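Local atomic coordinates of pyruvate kinase 1 (Trypanosoma brucei brucei, PDB entry 4KCT), a protein that catalyses the last step of glycolysis, transfer of phosphate from phosphoenolpyruvate to ADP to give pyruvate and ATP, and also has an intrinsic decarboxylase activity. Residues Q131-Y143 with R152-C164. Numbering follows the deposited sequence.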
loop_
_atom_site.group_PDB
_atom_site.type_symbol
_atom_site.label_atom_id
_atom_site.label_comp_id
_atom_site.label_asym_id
_atom_site.label_seq_id
_atom_site.Cartn_x
_atom_site.Cartn_y
_atom_site.Cartn_z
ATOM N N GLN A 131 19.602 -18.040 -44.721
ATOM C CA GLN A 131 20.415 -17.892 -43.516
ATOM C C GLN A 131 20.252 -19.028 -42.505
ATOM O O GLN A 131 20.659 -18.895 -41.351
ATOM C CB GLN A 131 20.128 -16.556 -42.853
ATOM C CG GLN A 131 20.637 -15.364 -43.657
ATOM C CD GLN A 131 22.142 -15.290 -43.634
ATOM O OE1 GLN A 131 22.771 -15.553 -42.600
ATOM N NE2 GLN A 131 22.741 -15.065 -44.800
ATOM N N LEU A 132 19.626 -20.130 -42.920
ATOM C CA LEU A 132 19.277 -21.194 -41.965
ATOM C C LEU A 132 20.474 -21.631 -41.084
ATOM O O LEU A 132 20.333 -21.788 -39.873
ATOM C CB LEU A 132 18.686 -22.412 -42.690
ATOM C CG LEU A 132 18.347 -23.625 -41.820
ATOM C CD1 LEU A 132 17.151 -23.306 -40.936
ATOM C CD2 LEU A 132 18.060 -24.843 -42.683
ATOM N N THR A 133 21.650 -21.816 -41.684
ATOM C CA THR A 133 22.783 -22.378 -40.925
ATOM C C THR A 133 23.443 -21.358 -40.022
ATOM O O THR A 133 24.250 -21.718 -39.181
ATOM C CB THR A 133 23.870 -23.001 -41.832
ATOM O OG1 THR A 133 24.413 -21.988 -42.686
ATOM C CG2 THR A 133 23.296 -24.125 -42.679
ATOM N N ASN A 134 23.091 -20.087 -40.179
ATOM C CA ASN A 134 23.440 -19.082 -39.177
ATOM C C ASN A 134 22.412 -18.951 -38.081
ATOM O O ASN A 134 22.725 -18.501 -37.003
ATOM C CB ASN A 134 23.662 -17.718 -39.822
ATOM C CG ASN A 134 24.850 -17.712 -40.738
ATOM O OD1 ASN A 134 25.811 -18.438 -40.506
ATOM N ND2 ASN A 134 24.744 -16.989 -41.846
ATOM N N ALA A 135 21.156 -19.224 -38.407
ATOM C CA ALA A 135 20.057 -18.968 -37.480
ATOM C C ALA A 135 19.982 -20.037 -36.399
ATOM O O ALA A 135 19.664 -19.738 -35.262
ATOM C CB ALA A 135 18.741 -18.885 -38.227
ATOM N N VAL A 136 20.161 -21.300 -36.785
ATOM C CA VAL A 136 20.001 -22.404 -35.842
ATOM C C VAL A 136 21.293 -23.196 -35.650
ATOM O O VAL A 136 21.959 -23.562 -36.614
ATOM C CB VAL A 136 18.820 -23.345 -36.213
ATOM C CG1 VAL A 136 19.056 -24.005 -37.545
ATOM C CG2 VAL A 136 18.632 -24.407 -35.140
ATOM N N ARG A 137 21.613 -23.476 -34.391
ATOM C CA ARG A 137 22.879 -24.081 -34.006
ATOM C C ARG A 137 22.639 -25.540 -33.581
ATOM O O ARG A 137 21.522 -25.899 -33.178
ATOM C CB ARG A 137 23.484 -23.302 -32.829
ATOM C CG ARG A 137 24.427 -22.173 -33.224
ATOM C CD ARG A 137 24.052 -21.576 -34.566
ATOM N NE ARG A 137 24.417 -20.165 -34.658
ATOM C CZ ARG A 137 25.504 -19.711 -35.276
ATOM N NH1 ARG A 137 25.749 -18.409 -35.318
ATOM N NH2 ARG A 137 26.342 -20.558 -35.862
ATOM N N PRO A 138 23.691 -26.383 -33.643
ATOM C CA PRO A 138 23.573 -27.752 -33.147
ATOM C C PRO A 138 22.923 -27.772 -31.760
ATOM O O PRO A 138 23.209 -26.906 -30.940
ATOM C CB PRO A 138 25.031 -28.211 -33.060
ATOM C CG PRO A 138 25.718 -27.433 -34.129
ATOM C CD PRO A 138 25.057 -26.082 -34.118
ATOM N N GLY A 139 21.956 -28.668 -31.565
ATOM C CA GLY A 139 21.206 -28.728 -30.310
ATOM C C GLY A 139 19.920 -27.926 -30.354
ATOM O O GLY A 139 19.030 -28.133 -29.535
ATOM N N GLY A 140 19.820 -26.999 -31.304
ATOM C CA GLY A 140 18.572 -26.256 -31.508
ATOM C C GLY A 140 17.507 -27.091 -32.212
ATOM O O GLY A 140 17.767 -28.211 -32.655
ATOM N N SER A 141 16.315 -26.529 -32.345
ATOM C CA SER A 141 15.222 -27.221 -32.988
ATOM C C SER A 141 14.762 -26.545 -34.280
ATOM O O SER A 141 14.733 -25.308 -34.389
ATOM C CB SER A 141 14.043 -27.345 -32.021
ATOM O OG SER A 141 14.404 -28.143 -30.920
ATOM N N ILE A 142 14.291 -27.361 -35.209
ATOM C CA ILE A 142 13.506 -26.876 -36.307
ATOM C C ILE A 142 12.150 -27.529 -36.224
ATOM O O ILE A 142 12.058 -28.735 -36.076
ATOM C CB ILE A 142 14.167 -27.231 -37.655
ATOM C CG1 ILE A 142 15.511 -26.506 -37.787
ATOM C CG2 ILE A 142 13.236 -26.887 -38.806
ATOM C CD1 ILE A 142 16.386 -27.017 -38.936
ATOM N N TYR A 143 11.097 -26.726 -36.296
ATOM C CA TYR A 143 9.748 -27.239 -36.245
ATOM C C TYR A 143 9.199 -27.270 -37.654
ATOM O O TYR A 143 9.350 -26.298 -38.407
ATOM C CB TYR A 143 8.868 -26.324 -35.380
ATOM C CG TYR A 143 9.188 -26.367 -33.888
ATOM C CD1 TYR A 143 8.583 -25.465 -32.995
ATOM C CD2 TYR A 143 10.055 -27.335 -33.360
ATOM C CE1 TYR A 143 8.877 -25.491 -31.628
ATOM C CE2 TYR A 143 10.394 -27.333 -32.003
ATOM C CZ TYR A 143 9.764 -26.443 -31.135
ATOM O OH TYR A 143 10.074 -26.464 -29.782
ATOM N N ARG A 152 15.779 -32.097 -34.103
ATOM C CA ARG A 152 16.908 -31.552 -33.374
ATOM C C ARG A 152 18.090 -31.460 -34.302
ATOM O O ARG A 152 18.427 -32.431 -34.977
ATOM C CB ARG A 152 17.268 -32.458 -32.191
ATOM C CG ARG A 152 18.500 -31.984 -31.419
ATOM C CD ARG A 152 18.718 -32.810 -30.152
ATOM N NE ARG A 152 18.478 -34.234 -30.380
ATOM C CZ ARG A 152 19.413 -35.105 -30.748
ATOM N NH1 ARG A 152 19.091 -36.374 -30.966
ATOM N NH2 ARG A 152 20.669 -34.711 -30.893
ATOM N N VAL A 153 18.733 -30.303 -34.339
ATOM C CA VAL A 153 19.889 -30.129 -35.203
ATOM C C VAL A 153 21.090 -30.818 -34.555
ATOM O O VAL A 153 21.441 -30.511 -33.417
ATOM C CB VAL A 153 20.232 -28.644 -35.393
ATOM C CG1 VAL A 153 21.517 -28.502 -36.206
ATOM C CG2 VAL A 153 19.069 -27.905 -36.065
ATOM N N VAL A 154 21.679 -31.781 -35.259
ATOM C CA VAL A 154 22.801 -32.547 -34.720
ATOM C C VAL A 154 24.116 -31.855 -35.034
ATOM O O VAL A 154 24.951 -31.664 -34.154
ATOM C CB VAL A 154 22.857 -33.982 -35.286
ATOM C CG1 VAL A 154 24.013 -34.740 -34.656
ATOM C CG2 VAL A 154 21.541 -34.715 -35.044
ATOM N N SER A 155 24.314 -31.493 -36.294
ATOM C CA SER A 155 25.568 -30.865 -36.694
ATOM C C SER A 155 25.397 -30.043 -37.961
ATOM O O SER A 155 24.449 -30.242 -38.729
ATOM C CB SER A 155 26.654 -31.920 -36.900
ATOM O OG SER A 155 26.268 -32.826 -37.906
ATOM N N LYS A 156 26.292 -29.091 -38.154
ATOM C CA LYS A 156 26.373 -28.370 -39.406
ATOM C C LYS A 156 27.347 -29.064 -40.355
ATOM O O LYS A 156 28.509 -29.219 -40.025
ATOM C CB LYS A 156 26.837 -26.946 -39.146
ATOM C CG LYS A 156 27.119 -26.165 -40.417
ATOM C CD LYS A 156 26.974 -24.681 -40.170
ATOM C CE LYS A 156 28.177 -23.924 -40.677
ATOM N NZ LYS A 156 27.997 -22.477 -40.403
ATOM N N GLU A 157 26.867 -29.493 -41.525
ATOM C CA GLU A 157 27.706 -30.244 -42.487
ATOM C C GLU A 157 28.542 -29.343 -43.399
ATOM O O GLU A 157 29.699 -29.651 -43.695
ATOM C CB GLU A 157 26.856 -31.185 -43.333
ATOM C CG GLU A 157 26.097 -32.223 -42.522
ATOM C CD GLU A 157 27.023 -33.074 -41.661
ATOM O OE1 GLU A 157 27.143 -32.792 -40.442
ATOM O OE2 GLU A 157 27.688 -33.976 -42.221
ATOM N N ASP A 158 27.909 -28.302 -43.934
ATOM C CA ASP A 158 28.613 -27.234 -44.668
ATOM C C ASP A 158 27.753 -25.982 -44.556
ATOM O O ASP A 158 26.832 -25.946 -43.741
ATOM C CB ASP A 158 28.838 -27.626 -46.131
ATOM C CG ASP A 158 27.545 -28.000 -46.851
ATOM O OD1 ASP A 158 26.511 -27.309 -46.676
ATOM O OD2 ASP A 158 27.577 -28.947 -47.647
ATOM N N ASP A 159 28.102 -24.913 -45.261
ATOM C CA ASP A 159 27.443 -23.634 -44.967
ATOM C C ASP A 159 25.992 -23.603 -45.441
ATOM O O ASP A 159 25.253 -22.678 -45.120
ATOM C CB ASP A 159 28.227 -22.433 -45.522
ATOM C CG ASP A 159 28.351 -22.472 -47.010
ATOM O OD1 ASP A 159 28.309 -23.595 -47.561
ATOM O OD2 ASP A 159 28.518 -21.393 -47.634
ATOM N N ARG A 160 25.554 -24.663 -46.109
ATOM C CA ARG A 160 24.155 -24.749 -46.519
ATOM C C ARG A 160 23.372 -25.970 -46.012
ATOM O O ARG A 160 22.254 -26.214 -46.464
ATOM C CB ARG A 160 24.050 -24.653 -48.036
ATOM C CG ARG A 160 24.764 -23.428 -48.592
ATOM C CD ARG A 160 23.939 -22.791 -49.685
ATOM N NE ARG A 160 24.166 -23.488 -50.926
ATOM C CZ ARG A 160 23.728 -23.073 -52.108
ATOM N NH1 ARG A 160 24.064 -23.746 -53.183
ATOM N NH2 ARG A 160 22.921 -22.007 -52.207
ATOM N N THR A 161 23.952 -26.743 -45.097
ATOM C CA THR A 161 23.372 -28.053 -44.765
ATOM C C THR A 161 23.498 -28.409 -43.287
ATOM O O THR A 161 24.586 -28.362 -42.708
ATOM C CB THR A 161 23.996 -29.176 -45.619
ATOM O OG1 THR A 161 24.137 -28.713 -46.966
ATOM C CG2 THR A 161 23.105 -30.449 -45.589
ATOM N N LEU A 162 22.372 -28.766 -42.690
ATOM C CA LEU A 162 22.343 -29.254 -41.327
ATOM C C LEU A 162 21.921 -30.721 -41.322
ATOM O O LEU A 162 21.019 -31.127 -42.060
ATOM C CB LEU A 162 21.362 -28.423 -40.488
ATOM C CG LEU A 162 21.682 -26.928 -40.426
ATOM C CD1 LEU A 162 20.575 -26.181 -39.688
ATOM C CD2 LEU A 162 23.024 -26.707 -39.746
ATOM N N LYS A 163 22.575 -31.513 -40.487
ATOM C CA LYS A 163 22.130 -32.859 -40.226
ATOM C C LYS A 163 21.252 -32.851 -38.972
ATOM O O LYS A 163 21.627 -32.266 -37.949
ATOM C CB LYS A 163 23.343 -33.771 -40.022
ATOM C CG LYS A 163 22.988 -35.222 -39.776
ATOM C CD LYS A 163 24.224 -36.115 -39.888
ATOM C CE LYS A 163 24.597 -36.709 -38.534
ATOM N NZ LYS A 163 25.639 -35.907 -37.824
ATOM N N CYS A 164 20.078 -33.474 -39.062
ATOM C CA CYS A 164 19.040 -33.323 -38.026
ATOM C C CYS A 164 18.519 -34.687 -37.574
ATOM O O CYS A 164 18.568 -35.666 -38.320
ATOM C CB CYS A 164 17.867 -32.484 -38.549
ATOM S SG CYS A 164 18.301 -30.780 -38.983
HETATM O O HOH W 1 22.213 -21.747 -44.523
#
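Leu132, on the short helix 132-135, lays its CG against CD1 of Leu162, the two side chains crossing at a slant, while Thr112 also touches Leu132. Thr133 next to it grips the turn joining strands 149-158 and 161-166. Its chi1 of 62° tucks the hydroxyl back over its own backbone, and from there Thr133 OG1 gives a hydrogen bond to Asp159 O at 2.7 Å. The hydroxyl comes in well above the plane of that carbonyl, about 45° out of it. A water bonded to Thr133 N also donates to Asp159 O. The same torsion sends Thr133 CG2 over the turn, 3.6 Å from Thr161 N and close to Leu162 CD2, and Lys156 CD packs against Thr133 CB. The turn itself is type I, braced by Asp158 OD1, which accepts from Arg160 N (an Asx turn) and from Thr161 OG1.

Val136, just past the helix, splits its two methyls: Val136 CG1 presses tightly on Leu162 CD1 at 3.4 Å, and Val136 CG2 meets Val153 CG2 tip to tip at 3.6 Å. The type II turn Arg137-Gly140 then brings Pro138 CB over Val154 O. Gly139, whose positive phi suits a residue without a side chain, donates through Gly139 N to Val153 O in an almost straight bond of 2.7 Å, and Val153 N returns a bond to Gly140 O at 2.9 Å. Ser141 and Arg152 form an antiparallel non-hydrogen-bonded pair. Ile142 closes the apolar cluster, Ile142 CD1 reaching Val153 CG2 at 4.0 Å and lying near Cys164 SG.

Helix 132-135, with Val136, thus packs over the sheet face carrying Val153 and Leu162, and the turn Arg137-Gly140 leads into the pairing of strands 141-144 and 149-158. The latter carries two classic beta bulges against strand 161-166, an arrangement belonging to the small beta-barrel B domain that pyruvate kinases insert into their TIM barrel.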